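Local atomic coordinates of TENA/THI-4 protein (Shewanella denitrificans OS217, PDB entry 3DDE), a protein that is of unknown function but has a heme oxygenase-like fold and may be an oxidoreductase of the iron-containing redox enzyme family. Residues N129-W139 against D195-S206. Numbering follows the deposited sequence.
Sequences NPVQRLGYSYW and DVDSVVAVMENS
Gly-135 lies directly against the backbone of Val-199 and Met-203, and here the two helices are closest. The axes of segments 134-139 and 195-206 approach to 7.1 Å and cross at -55°. Two CA-H...O contacts join the backbones: Gly-135 CA to Val-199 O, and Met-203 CA back to Gly-135 O, each 3.4 Å. With no side chain on Gly-135, its CA can meet Val-199 O directly. Val-202 packs with CB 3.3 Å from Gln-132 O and CG2 against the aliphatic part of Gln-132, whose amide reaches on to Ile-124 O.

Toward Trp-139 and Ser-206 the backbones part, and buried side chains bridge them. Trp-139 CG sits between its backbone N and carbonyl carbon (chi1 72°), which turns the indole edge to Ser-206. NE1 donates to Ser-206 OG at 3.0 Å, almost straight at 175° and in the ring plane. Ser-206 OG in turn donates to Val-202 O within its own helix. Met-203 is selenomethionine in the crystal. Its SE lies 3.8 Å from Tyr-138 CD2, an oblique Met-aromatic contact. Val-14 of helix 7-24 touches the same Met-203.

The other end is looser and partly exposed. Asn-129 ND2 donates to Asp-195 OD1 at 2.6 Å, in the amide plane but on the anti side of the carboxylate. The two flat groups stand nearly perpendicular. Asp-195 OD2 is held by Lys-191 N. Asn-129 OD1 accepts from Val-131 N in an Asx turn, so both ends of the amide are used. With an alanine here, Asp-195 OD1 would probably lose this donor and Val-131 N its acceptor, ending the Asx turn.

This is plain helix packing through a glycine. It joins helices 134-141 and 193-223 within the all-helical heme oxygenase-like fold.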
# COMPACT_ATOMS: atom_id res chain seq x y z
N ASN A 129 15.41 -1.75 4.08
CA ASN A 129 15.93 -3.06 4.41
C ASN A 129 14.94 -3.74 5.34
O ASN A 129 14.77 -3.30 6.46
CB ASN A 129 17.30 -2.92 5.06
CG ASN A 129 18.03 -4.25 5.19
OD1 ASN A 129 17.39 -5.29 5.31
ND2 ASN A 129 19.35 -4.23 5.14
N PRO A 130 14.31 -4.84 4.90
CA PRO A 130 13.25 -5.52 5.68
C PRO A 130 13.62 -5.99 7.08
O PRO A 130 12.75 -6.22 7.91
CB PRO A 130 12.85 -6.71 4.79
CG PRO A 130 13.95 -6.89 3.83
CD PRO A 130 14.59 -5.55 3.63
N VAL A 131 14.91 -6.12 7.32
CA VAL A 131 15.45 -6.51 8.61
C VAL A 131 15.27 -5.45 9.71
O VAL A 131 15.18 -5.76 10.89
CB VAL A 131 16.97 -6.76 8.43
CG1 VAL A 131 17.74 -6.42 9.67
CG2 VAL A 131 17.23 -8.18 7.94
N GLN A 132 15.20 -4.19 9.28
CA GLN A 132 15.28 -3.05 10.18
C GLN A 132 14.28 -2.92 11.34
O GLN A 132 14.65 -2.38 12.37
CB GLN A 132 15.31 -1.76 9.35
CG GLN A 132 13.99 -1.41 8.67
CD GLN A 132 14.13 -0.24 7.72
OE1 GLN A 132 15.15 0.41 7.69
NE2 GLN A 132 13.11 0.01 6.94
N ARG A 133 13.06 -3.42 11.19
CA ARG A 133 12.08 -3.34 12.27
C ARG A 133 12.52 -4.14 13.51
O ARG A 133 12.09 -3.85 14.62
CB ARG A 133 10.70 -3.81 11.80
CG ARG A 133 9.58 -3.44 12.75
CD ARG A 133 8.33 -4.27 12.51
NE ARG A 133 7.28 -3.90 13.46
CZ ARG A 133 7.19 -4.32 14.71
NH1 ARG A 133 8.11 -5.13 15.23
NH2 ARG A 133 6.19 -3.91 15.47
N LEU A 134 13.39 -5.14 13.32
CA LEU A 134 13.93 -5.91 14.43
C LEU A 134 14.65 -5.01 15.46
O LEU A 134 14.77 -5.38 16.63
CB LEU A 134 14.88 -7.00 13.93
CG LEU A 134 14.31 -8.18 13.15
CD1 LEU A 134 15.44 -9.03 12.57
CD2 LEU A 134 13.39 -9.04 14.04
N GLY A 135 15.11 -3.84 15.02
CA GLY A 135 15.76 -2.85 15.90
C GLY A 135 14.80 -2.29 16.94
O GLY A 135 15.17 -2.05 18.08
N TYR A 136 13.57 -2.06 16.52
CA TYR A 136 12.51 -1.60 17.42
C TYR A 136 12.27 -2.67 18.47
O TYR A 136 12.29 -2.40 19.67
CB TYR A 136 11.23 -1.32 16.62
CG TYR A 136 9.97 -1.03 17.43
CD1 TYR A 136 10.00 -0.15 18.51
CD2 TYR A 136 8.75 -1.59 17.07
CE1 TYR A 136 8.85 0.15 19.23
CE2 TYR A 136 7.60 -1.30 17.77
CZ TYR A 136 7.65 -0.43 18.85
OH TYR A 136 6.50 -0.16 19.54
N SER A 137 12.07 -3.90 17.98
CA SER A 137 11.83 -5.06 18.82
C SER A 137 12.97 -5.31 19.79
O SER A 137 12.75 -5.78 20.92
CB SER A 137 11.67 -6.29 17.93
OG SER A 137 10.49 -6.21 17.16
N TYR A 138 14.20 -5.01 19.38
CA TYR A 138 15.34 -5.24 20.25
C TYR A 138 15.23 -4.50 21.60
O TYR A 138 15.39 -5.13 22.64
CB TYR A 138 16.68 -4.92 19.59
CG TYR A 138 17.82 -5.21 20.54
CD1 TYR A 138 18.22 -6.52 20.79
CD2 TYR A 138 18.46 -4.18 21.22
CE1 TYR A 138 19.26 -6.79 21.70
CE2 TYR A 138 19.48 -4.44 22.11
CZ TYR A 138 19.88 -5.74 22.35
OH TYR A 138 20.91 -5.96 23.25
N TRP A 139 14.96 -3.20 21.58
CA TRP A 139 14.83 -2.47 22.85
C TRP A 139 13.42 -2.67 23.42
O TRP A 139 13.24 -2.76 24.63
CB TRP A 139 15.19 -0.97 22.73
CG TRP A 139 14.21 -0.14 21.98
CD1 TRP A 139 14.27 0.22 20.68
CD2 TRP A 139 13.00 0.42 22.50
NE1 TRP A 139 13.18 0.99 20.35
CE2 TRP A 139 12.38 1.11 21.44
CE3 TRP A 139 12.38 0.40 23.76
CZ2 TRP A 139 11.16 1.78 21.60
CZ3 TRP A 139 11.18 1.08 23.91
CH2 TRP A 139 10.59 1.76 22.84
N ASP A 195 22.95 -4.34 6.89
CA ASP A 195 21.79 -4.92 7.58
C ASP A 195 21.81 -4.48 9.05
O ASP A 195 20.80 -4.04 9.59
CB ASP A 195 21.78 -6.45 7.50
CG ASP A 195 21.57 -6.98 6.07
OD1 ASP A 195 21.06 -6.23 5.23
OD2 ASP A 195 21.93 -8.15 5.82
N VAL A 196 22.98 -4.58 9.68
CA VAL A 196 23.15 -4.17 11.08
C VAL A 196 22.88 -2.68 11.28
O VAL A 196 22.24 -2.27 12.24
CB VAL A 196 24.56 -4.49 11.59
CG1 VAL A 196 24.80 -3.84 12.96
CG2 VAL A 196 24.78 -6.00 11.66
N ASP A 197 23.41 -1.87 10.37
CA ASP A 197 23.25 -0.42 10.42
C ASP A 197 21.79 -0.02 10.35
O ASP A 197 21.38 0.92 11.04
CB ASP A 197 24.03 0.25 9.29
CG ASP A 197 25.54 0.17 9.48
OD1 ASP A 197 26.03 -0.10 10.60
OD2 ASP A 197 26.26 0.41 8.49
N SER A 198 21.00 -0.71 9.53
CA SER A 198 19.56 -0.40 9.42
C SER A 198 18.81 -0.74 10.73
O SER A 198 17.85 -0.04 11.13
CB SER A 198 18.92 -1.13 8.23
OG SER A 198 18.87 -2.53 8.42
N VAL A 199 19.21 -1.85 11.35
CA VAL A 199 18.66 -2.27 12.64
C VAL A 199 18.98 -1.20 13.71
O VAL A 199 18.11 -0.81 14.49
CB VAL A 199 19.23 -3.66 13.06
CG1 VAL A 199 18.93 -3.97 14.52
CG2 VAL A 199 18.70 -4.76 12.13
N VAL A 200 20.23 -0.73 13.73
CA VAL A 200 20.67 0.28 14.70
C VAL A 200 19.94 1.62 14.48
O VAL A 200 19.55 2.28 15.44
CB VAL A 200 22.20 0.51 14.64
CG1 VAL A 200 22.61 1.72 15.48
CG2 VAL A 200 22.96 -0.75 15.09
N ALA A 201 19.76 2.00 13.22
CA ALA A 201 19.08 3.24 12.88
C ALA A 201 17.62 3.23 13.36
O ALA A 201 17.14 4.21 13.90
CB ALA A 201 19.15 3.47 11.34
N VAL A 202 16.93 2.12 13.18
CA VAL A 202 15.53 2.00 13.62
C VAL A 202 15.41 1.88 15.13
O VAL A 202 14.48 2.43 15.72
CB VAL A 202 14.81 0.82 12.93
CG1 VAL A 202 13.36 0.57 13.51
CG2 VAL A 202 14.78 1.07 11.44
N MSE A 203 16.34 1.16 15.76
CA MSE A 203 16.36 1.01 17.20
C MSE A 203 16.43 2.39 17.85
O MSE A 203 15.67 2.70 18.77
CB MSE A 203 17.61 0.20 17.59
CG MSE A 203 17.78 -0.12 19.07
SE MSE A 203 19.49 -0.98 19.39
CE MSE A 203 20.68 0.54 19.12
N GLU A 204 17.36 3.19 17.35
CA GLU A 204 17.62 4.52 17.87
C GLU A 204 16.45 5.46 17.66
O GLU A 204 16.01 6.11 18.61
CB GLU A 204 18.87 5.12 17.22
CG GLU A 204 20.19 4.53 17.71
CD GLU A 204 21.41 5.05 16.93
OE1 GLU A 204 21.22 5.70 15.89
OE2 GLU A 204 22.57 4.81 17.35
N ASN A 205 15.94 5.54 16.43
CA ASN A 205 14.90 6.51 16.15
C ASN A 205 13.59 6.12 16.76
O ASN A 205 12.89 6.97 17.28
CB ASN A 205 14.78 6.82 14.64
CG ASN A 205 14.06 8.15 14.38
OD1 ASN A 205 14.50 9.21 14.86
ND2 ASN A 205 12.97 8.11 13.62
N SER A 206 13.25 4.84 16.74
CA SER A 206 11.99 4.41 17.37
C SER A 206 11.99 4.75 18.88
O SER A 206 10.95 5.11 19.42
CB SER A 206 11.71 2.92 17.13
OG SER A 206 12.77 2.10 17.59